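Local coordinates for aminotransferase, class V family protein (Trichomonas vaginalis, PDB 5F8V) that probably interconverts O-phospho-L-serine and 2-oxoglutarate with 3-phosphooxypyruvate and L-glutamate, using pyridoxal 5'-phosphate, in serine biosynthesis, at residues E157-I162 with H339-G344; P306-R309 with N315-L318; L334-H339 with F345-Y350. All blocks are in the same frame, centred on the assembly; numbering follows the deposited sequence.

Contact 1: E157-I162 with H339-G344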
loop_
_atom_site.group_PDB
_atom_site.type_symbol
_atom_site.label_atom_id
_atom_site.label_comp_id
_atom_site.label_asym_id
_atom_site.label_seq_id
_atom_site.Cartn_x
_atom_site.Cartn_y
_atom_site.Cartn_z
ATOM N N GLU A 157 5.790 -7.631 -20.806
ATOM C CA GLU A 157 6.536 -8.522 -19.906
ATOM C C GLU A 157 7.924 -7.936 -19.661
ATOM O O GLU A 157 8.735 -7.817 -20.574
ATOM C CB GLU A 157 6.590 -9.952 -20.448
ATOM C CG GLU A 157 5.275 -10.700 -20.297
ATOM C CD GLU A 157 4.979 -11.191 -18.885
ATOM O OE1 GLU A 157 5.818 -11.003 -17.979
ATOM O OE2 GLU A 157 3.894 -11.792 -18.666
ATOM N N THR A 158 8.151 -7.546 -18.411
ATOM C CA THR A 158 9.291 -6.738 -17.985
ATOM C C THR A 158 10.629 -7.500 -18.105
ATOM O O THR A 158 11.651 -6.927 -18.516
ATOM C CB THR A 158 9.032 -6.261 -16.527
ATOM O OG1 THR A 158 7.677 -5.796 -16.428
ATOM C CG2 THR A 158 9.925 -5.140 -16.104
ATOM N N ILE A 159 10.610 -8.789 -17.782
ATOM C CA ILE A 159 11.829 -9.611 -17.765
ATOM C C ILE A 159 12.199 -10.119 -19.169
ATOM O O ILE A 159 13.381 -10.170 -19.528
ATOM C CB ILE A 159 11.689 -10.778 -16.757
ATOM C CG1 ILE A 159 11.459 -10.220 -15.349
ATOM C CG2 ILE A 159 12.922 -11.681 -16.779
ATOM C CD1 ILE A 159 10.891 -11.224 -14.367
ATOM N N GLN A 160 11.188 -10.495 -19.949
ATOM C CA GLN A 160 11.399 -11.014 -21.302
ATOM C C GLN A 160 11.506 -9.904 -22.361
ATOM O O GLN A 160 12.070 -10.125 -23.431
ATOM C CB GLN A 160 10.289 -11.988 -21.675
ATOM C CG GLN A 160 10.344 -13.322 -20.940
ATOM C CD GLN A 160 9.848 -13.262 -19.509
ATOM O OE1 GLN A 160 8.967 -12.477 -19.171
ATOM N NE2 GLN A 160 10.411 -14.099 -18.662
ATOM N N GLY A 161 10.978 -8.720 -22.070
ATOM C CA GLY A 161 10.937 -7.635 -23.059
ATOM C C GLY A 161 10.018 -7.916 -24.242
ATOM O O GLY A 161 10.352 -7.577 -25.375
ATOM N N ILE A 162 8.869 -8.536 -23.963
ATOM C CA ILE A 162 7.830 -8.845 -24.970
ATOM C C ILE A 162 6.609 -7.939 -24.727
ATOM O O ILE A 162 6.015 -7.997 -23.661
ATOM C CB ILE A 162 7.417 -10.331 -24.907
ATOM C CG1 ILE A 162 8.647 -11.213 -25.191
ATOM C CG2 ILE A 162 6.308 -10.645 -25.917
ATOM C CD1 ILE A 162 8.395 -12.704 -25.186
ATOM N N HIS A 339 17.281 -9.592 -14.687
ATOM C CA HIS A 339 16.582 -10.374 -13.655
ATOM C C HIS A 339 17.322 -11.691 -13.411
ATOM O O HIS A 339 17.834 -12.303 -14.353
ATOM C CB HIS A 339 15.125 -10.660 -14.063
ATOM C CG HIS A 339 14.230 -11.035 -12.918
ATOM N ND1 HIS A 339 13.665 -10.096 -12.079
ATOM C CD2 HIS A 339 13.782 -12.237 -12.488
ATOM C CE1 HIS A 339 12.921 -10.705 -11.174
ATOM N NE2 HIS A 339 12.970 -12.004 -11.404
ATOM N N VAL A 340 17.364 -12.104 -12.143
ATOM C CA VAL A 340 18.093 -13.307 -11.695
ATOM C C VAL A 340 17.727 -14.603 -12.436
ATOM O O VAL A 340 18.550 -15.510 -12.538
ATOM C CB VAL A 340 17.927 -13.561 -10.163
ATOM C CG1 VAL A 340 18.583 -12.457 -9.347
ATOM C CG2 VAL A 340 16.455 -13.749 -9.757
ATOM N N SER A 341 16.490 -14.689 -12.927
ATOM C CA SER A 341 16.004 -15.876 -13.651
ATOM C C SER A 341 16.702 -16.097 -14.998
ATOM O O SER A 341 16.819 -17.231 -15.458
ATOM C CB SER A 341 14.482 -15.776 -13.862
ATOM O OG SER A 341 14.135 -14.668 -14.687
ATOM N N VAL A 342 17.152 -15.012 -15.626
ATOM C CA VAL A 342 17.759 -15.068 -16.957
ATOM C C VAL A 342 19.236 -14.648 -16.999
ATOM O O VAL A 342 19.935 -14.998 -17.944
ATOM C CB VAL A 342 16.936 -14.238 -17.978
ATOM C CG1 VAL A 342 15.545 -14.850 -18.147
ATOM C CG2 VAL A 342 16.822 -12.763 -17.573
ATOM N N GLY A 343 19.709 -13.912 -15.992
ATOM C CA GLY A 343 21.047 -13.322 -16.039
ATOM C C GLY A 343 21.163 -12.282 -17.149
ATOM O O GLY A 343 20.160 -11.758 -17.642
ATOM N N GLY A 344 22.394 -12.007 -17.555
ATOM C CA GLY A 344 22.670 -11.040 -18.616
ATOM C C GLY A 344 22.263 -9.635 -18.230
ATOM O O GLY A 344 22.352 -9.257 -17.054
#

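Contact 2: P306-R309 with N315-L318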
loop_
_atom_site.group_PDB
_atom_site.type_symbol
_atom_site.label_atom_id
_atom_site.label_comp_id
_atom_site.label_asym_id
_atom_site.label_seq_id
_atom_site.Cartn_x
_atom_site.Cartn_y
_atom_site.Cartn_z
ATOM N N PRO A 306 15.922 -6.400 -22.621
ATOM C CA PRO A 306 16.961 -7.355 -22.251
ATOM C C PRO A 306 17.965 -7.532 -23.382
ATOM O O PRO A 306 17.649 -7.303 -24.555
ATOM C CB PRO A 306 16.201 -8.660 -21.965
ATOM C CG PRO A 306 14.842 -8.481 -22.536
ATOM C CD PRO A 306 14.585 -7.014 -22.700
ATOM N N PHE A 307 19.186 -7.878 -23.006
ATOM C CA PHE A 307 20.215 -8.263 -23.967
ATOM C C PHE A 307 21.294 -9.059 -23.252
ATOM O O PHE A 307 21.442 -8.978 -22.037
ATOM C CB PHE A 307 20.785 -7.056 -24.729
ATOM C CG PHE A 307 21.403 -5.988 -23.862
ATOM C CD1 PHE A 307 20.612 -5.034 -23.229
ATOM C CD2 PHE A 307 22.786 -5.892 -23.731
ATOM C CE1 PHE A 307 21.182 -4.031 -22.462
ATOM C CE2 PHE A 307 23.367 -4.895 -22.958
ATOM C CZ PHE A 307 22.568 -3.956 -22.328
ATOM N N PHE A 308 22.017 -9.856 -24.022
ATOM C CA PHE A 308 22.915 -10.854 -23.471
ATOM C C PHE A 308 24.248 -10.870 -24.182
ATOM O O PHE A 308 24.391 -10.353 -25.287
ATOM C CB PHE A 308 22.271 -12.235 -23.587
ATOM C CG PHE A 308 21.011 -12.377 -22.797
ATOM C CD1 PHE A 308 21.037 -12.915 -21.519
ATOM C CD2 PHE A 308 19.794 -11.982 -23.335
ATOM C CE1 PHE A 308 19.868 -13.043 -20.782
ATOM C CE2 PHE A 308 18.626 -12.100 -22.602
ATOM C CZ PHE A 308 18.662 -12.631 -21.323
ATOM N N ARG A 309 25.217 -11.509 -23.534
ATOM C CA ARG A 309 26.440 -11.942 -24.207
ATOM C C ARG A 309 25.993 -12.813 -25.385
ATOM O O ARG A 309 24.904 -13.390 -25.326
ATOM C CB ARG A 309 27.315 -12.778 -23.266
ATOM C CG ARG A 309 27.933 -12.010 -22.113
ATOM C CD ARG A 309 28.633 -12.912 -21.104
ATOM N NE ARG A 309 27.738 -13.955 -20.588
ATOM C CZ ARG A 309 27.692 -15.225 -21.009
ATOM N NH1 ARG A 309 28.508 -15.680 -21.967
ATOM N NH2 ARG A 309 26.803 -16.055 -20.473
ATOM N N ASN A 315 23.591 -20.343 -22.381
ATOM C CA ASN A 315 24.858 -20.598 -21.660
ATOM C C ASN A 315 25.136 -19.523 -20.609
ATOM O O ASN A 315 25.738 -18.498 -20.910
ATOM C CB ASN A 315 26.033 -20.686 -22.646
ATOM C CG ASN A 315 25.803 -21.706 -23.745
ATOM O OD1 ASN A 315 25.464 -21.351 -24.879
ATOM N ND2 ASN A 315 25.971 -22.981 -23.413
ATOM N N LYS A 316 24.699 -19.765 -19.374
ATOM C CA LYS A 316 24.793 -18.767 -18.306
ATOM C C LYS A 316 26.216 -18.666 -17.748
ATOM O O LYS A 316 26.899 -19.677 -17.568
ATOM C CB LYS A 316 23.807 -19.075 -17.161
ATOM C CG LYS A 316 22.342 -19.190 -17.574
ATOM C CD LYS A 316 21.789 -17.919 -18.217
ATOM C CE LYS A 316 20.345 -18.104 -18.677
ATOM N NZ LYS A 316 19.935 -17.047 -19.644
ATOM N N ASP A 317 26.640 -17.435 -17.475
ATOM C CA ASP A 317 27.965 -17.150 -16.920
ATOM C C ASP A 317 27.878 -15.797 -16.220
ATOM O O ASP A 317 27.973 -14.742 -16.862
ATOM C CB ASP A 317 29.019 -17.156 -18.044
ATOM C CG ASP A 317 30.463 -17.058 -17.531
ATOM O OD1 ASP A 317 30.697 -16.806 -16.326
ATOM O OD2 ASP A 317 31.373 -17.220 -18.368
ATOM N N LEU A 318 27.682 -15.846 -14.902
ATOM C CA LEU A 318 27.446 -14.647 -14.096
ATOM C C LEU A 318 28.715 -13.813 -13.914
ATOM O O LEU A 318 28.633 -12.597 -13.710
ATOM C CB LEU A 318 26.859 -15.006 -12.719
ATOM C CG LEU A 318 25.402 -15.507 -12.700
ATOM C CD1 LEU A 318 25.288 -16.972 -13.097
ATOM C CD2 LEU A 318 24.786 -15.286 -11.325
#

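Contact 3: L334-H339 with F345-Y350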
loop_
_atom_site.group_PDB
_atom_site.type_symbol
_atom_site.label_atom_id
_atom_site.label_comp_id
_atom_site.label_asym_id
_atom_site.label_seq_id
_atom_site.Cartn_x
_atom_site.Cartn_y
_atom_site.Cartn_z
ATOM N N LEU A 334 23.340 2.423 -13.626
ATOM C CA LEU A 334 22.989 1.528 -12.521
ATOM C C LEU A 334 21.841 0.574 -12.847
ATOM O O LEU A 334 20.884 0.946 -13.529
ATOM C CB LEU A 334 22.625 2.354 -11.284
ATOM C CG LEU A 334 23.731 3.284 -10.745
ATOM C CD1 LEU A 334 23.228 4.039 -9.524
ATOM C CD2 LEU A 334 24.995 2.513 -10.407
ATOM N N THR A 335 21.963 -0.646 -12.324
ATOM C CA THR A 335 20.951 -1.710 -12.420
ATOM C C THR A 335 20.702 -2.144 -13.866
ATOM O O THR A 335 19.564 -2.310 -14.319
ATOM C CB THR A 335 19.649 -1.327 -11.681
ATOM O OG1 THR A 335 19.979 -0.755 -10.412
ATOM C CG2 THR A 335 18.749 -2.561 -11.439
ATOM N N LEU A 336 21.805 -2.328 -14.584
ATOM C CA LEU A 336 21.777 -2.963 -15.895
ATOM C C LEU A 336 21.878 -4.480 -15.775
ATOM O O LEU A 336 21.800 -5.176 -16.775
ATOM C CB LEU A 336 22.877 -2.383 -16.791
ATOM C CG LEU A 336 22.430 -1.030 -17.360
ATOM C CD1 LEU A 336 23.596 -0.122 -17.627
ATOM C CD2 LEU A 336 21.597 -1.212 -18.623
ATOM N N LYS A 337 22.043 -4.986 -14.550
ATOM C CA LYS A 337 21.980 -6.417 -14.267
ATOM C C LYS A 337 20.573 -6.935 -14.553
ATOM O O LYS A 337 19.598 -6.410 -14.012
ATOM C CB LYS A 337 22.343 -6.663 -12.801
ATOM C CG LYS A 337 22.403 -8.120 -12.381
ATOM C CD LYS A 337 22.997 -8.256 -10.987
ATOM C CE LYS A 337 23.462 -9.677 -10.707
ATOM N NZ LYS A 337 24.220 -9.734 -9.424
ATOM N N GLY A 338 20.473 -7.953 -15.405
ATOM C CA GLY A 338 19.182 -8.539 -15.762
ATOM C C GLY A 338 18.575 -9.283 -14.587
ATOM O O GLY A 338 19.270 -9.574 -13.607
ATOM N N HIS A 339 17.281 -9.592 -14.687
ATOM C CA HIS A 339 16.582 -10.374 -13.655
ATOM C C HIS A 339 17.322 -11.691 -13.411
ATOM O O HIS A 339 17.834 -12.303 -14.353
ATOM C CB HIS A 339 15.125 -10.660 -14.063
ATOM C CG HIS A 339 14.230 -11.035 -12.918
ATOM N ND1 HIS A 339 13.665 -10.096 -12.079
ATOM C CD2 HIS A 339 13.782 -12.237 -12.488
ATOM C CE1 HIS A 339 12.921 -10.705 -11.174
ATOM N NE2 HIS A 339 12.970 -12.004 -11.404
ATOM N N PHE A 345 21.785 -8.869 -19.216
ATOM C CA PHE A 345 21.589 -7.421 -19.052
ATOM C C PHE A 345 20.190 -6.961 -19.446
ATOM O O PHE A 345 19.547 -7.583 -20.288
ATOM C CB PHE A 345 22.630 -6.671 -19.878
ATOM C CG PHE A 345 23.945 -7.388 -19.962
ATOM C CD1 PHE A 345 24.716 -7.561 -18.824
ATOM C CD2 PHE A 345 24.394 -7.923 -21.168
ATOM C CE1 PHE A 345 25.922 -8.241 -18.887
ATOM C CE2 PHE A 345 25.600 -8.605 -21.234
ATOM C CZ PHE A 345 26.364 -8.762 -20.093
ATOM N N ARG A 346 19.740 -5.859 -18.850
ATOM C CA ARG A 346 18.445 -5.268 -19.196
ATOM C C ARG A 346 18.436 -3.764 -18.962
ATOM O O ARG A 346 18.685 -3.303 -17.844
ATOM C CB ARG A 346 17.329 -5.941 -18.383
ATOM C CG ARG A 346 15.904 -5.499 -18.730
ATOM C CD ARG A 346 14.841 -6.162 -17.851
ATOM N NE ARG A 346 15.169 -6.100 -16.427
ATOM C CZ ARG A 346 14.396 -6.540 -15.435
ATOM N NH1 ARG A 346 13.185 -7.051 -15.662
ATOM N NH2 ARG A 346 14.833 -6.438 -14.184
ATOM N N ALA A 347 18.161 -3.001 -20.020
ATOM C CA ALA A 347 17.885 -1.574 -19.879
ATOM C C ALA A 347 16.382 -1.419 -19.726
ATOM O O ALA A 347 15.625 -1.781 -20.632
ATOM C CB ALA A 347 18.365 -0.808 -21.097
ATOM N N SER A 348 15.959 -0.915 -18.570
ATOM C CA SER A 348 14.573 -0.522 -18.339
ATOM C C SER A 348 14.521 0.996 -18.456
ATOM O O SER A 348 15.256 1.685 -17.753
ATOM C CB SER A 348 14.101 -0.994 -16.964
ATOM O OG SER A 348 14.159 -2.403 -16.859
ATOM N N CYS A 349 13.689 1.495 -19.377
ATOM C CA CYS A 349 13.618 2.921 -19.734
ATOM C C CYS A 349 12.163 3.358 -19.827
ATOM O O CYS A 349 11.544 3.306 -20.891
ATOM C CB CYS A 349 14.307 3.193 -21.077
ATOM S SG CYS A 349 16.029 2.648 -21.166
ATOM N N TYR A 350 11.619 3.783 -18.695
ATOM C CA TYR A 350 10.229 4.205 -18.630
ATOM C C TYR A 350 10.150 5.670 -19.041
ATOM O O TYR A 350 11.142 6.234 -19.512
ATOM C CB TYR A 350 9.685 3.953 -17.226
ATOM C CG TYR A 350 9.811 2.508 -16.798
ATOM C CD1 TYR A 350 9.009 1.530 -17.372
ATOM C CD2 TYR A 350 10.731 2.119 -15.822
ATOM C CE1 TYR A 350 9.111 0.201 -16.989
ATOM C CE2 TYR A 350 10.845 0.792 -15.437
ATOM C CZ TYR A 350 10.023 -0.162 -16.019
ATOM O OH TYR A 350 10.106 -1.487 -15.656
HETATM O O HOH W 1 17.279 -5.378 -14.589
#

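Contact 1: E157-I162 with H339-G344
Ile159 meets His339 at the tip of a tight turn, and their CA atoms, 6.3 Å apart, are the nearest pair between the two backbones. Along 157-162 the turn begins at Glu157, whose carboxylate is held through OE1 by Trp104 N and through OE2 by Ser105 OG. Thr158 faces the cofactor: its OG1 is hydrogen-bonded to O3 of the pyridoxal-lysine adduct at position 202 and to Ser180 OG. Ile159 then carries the contact. Its CD1 stands 3.5 Å from the centroid of the His339 ring and only 6° off the ring normal, a CH-pi contact over the middle of one face. The other branch, CG2, lies anti to the backbone N (chi1 of CG1 -60°) and lodges 3.6 Å from His339 CB and 4.1 Å from Val342 CG2, with Ser341 OG also alongside. Gln160 turns its NE2 to Thr103 OG1. A G1 beta bulge closes the turn, Gly161, at positive phi, and Ile162 both facing Glu157: Gly161 N bonds to Glu157 O at 2.8 Å, and Glu157 N to Ile162 O at 2.9 Å. The loop on the other side of the contact is pinned in turn, since His339 O accepts from both Val342 N and Gly343 N.

Contact 2: P306-R309 with N315-L318
Arg309 and Asp317 are the closest backbone positions, yet their CA atoms lie 9.1 Å apart, so the long Arg309 side chain reaches across from the residues just past strand 304-307 to the backbone of the loop that leads into the next helix. The Arg309 chain bends at its third torsion (-55°), which carries the guanidinium toward 315-318. There NH2 donates to Asn315 O across 2.7 Å; the N-H...O angle is 146°, and the donor lies in the carbonyl plane while the oxygen sits at the edge of the guanidinium, near its plane. Asp317 comes from another direction: its CB stands over one guanidinium face, 3.5 Å from NH2, off toward the rim. Its carboxylate is not what meets the arginine, for OD2 of Asp317 stays 4.9 Å from NH1 of Arg309. The other guanidinium nitrogens are salt-bridged, NH1 to Asp311 and NE to Asp321, so three oxygens fix the rotation of the group. Lys316 brings NZ obliquely to within 4.2 Å of Phe308 CE1, but the ammonium is held by the carbonyl oxygens of Val342, Tyr313 and Gly312. Asp317 is the N-cap residue of helix 318-329, its OD1 making a weak hydrogen bond to Ala320 N, and Arg309, touching Ala320 and bonded to Asp321, ties the residues just past strand 304-307 to the first turn of that helix, while Phe307, two residues earlier, packs on Phe324 and pairs through its backbone with Phe345 of strand 345-348.

Contact 3: L334-H339 with F345-Y350
Leu336 and Arg346 make the backbone join between the loop 334-339 and strand 345-348, the strand that also pairs with 304-307; Lys337 and Phe345 form a single beta bridge here. Arg346 N donates to Leu336 O at 3.0 Å with an N-H...O angle of 159°, approaching from 38° above the carbonyl plane. The same oxygen lies 3.2 Å from Phe345 CA in a CA-H...O contact. Leu336 CD2 packs 4.1 Å from Ala347 CB, and both residues reach Leu361 of helix 355-367. Arg346 extends away from its own backbone N (chi1 -175°), passing Gly338, its CB 4.1 Å from Gly338 CA, and then bends so that His339 N stands 3.9 Å above the guanidinium plane of Arg346, toward its rim. A water at the guanidinium edge completes the link: it donates to Lys337 O at 2.6 Å and accepts from Arg346 NH2 at 2.7 Å. NH1 makes a weak hydrogen bond to Thr158 O. The guanidinium is therefore positioned through the water and, weakly, through Thr158 O, consistent with the role of the arginine that binds the substrate carboxylate in related aminotransferases.

From the N terminus, 157-162 comes first, and contact 1 closes a loop of 176 residues when it meets 339-344. Contact 2 is nested inside that loop, closing the short excursion between strand 304-307 and helix 318-329. Contact 3 opens after contact 2 has closed and crosses contact 1, for 334-339 precedes 339-344 and 345-350 follows it; His339 belongs to both. A probable backbone hydrogen bond from Gly338 N to Gly344 O joins contacts 1 and 3 directly, and contacts 2 and 3 reach neighbouring strands of one sheet. Together they tie the cofactor-side turn to strands 304-307 and 345-348 and to helix 318-329.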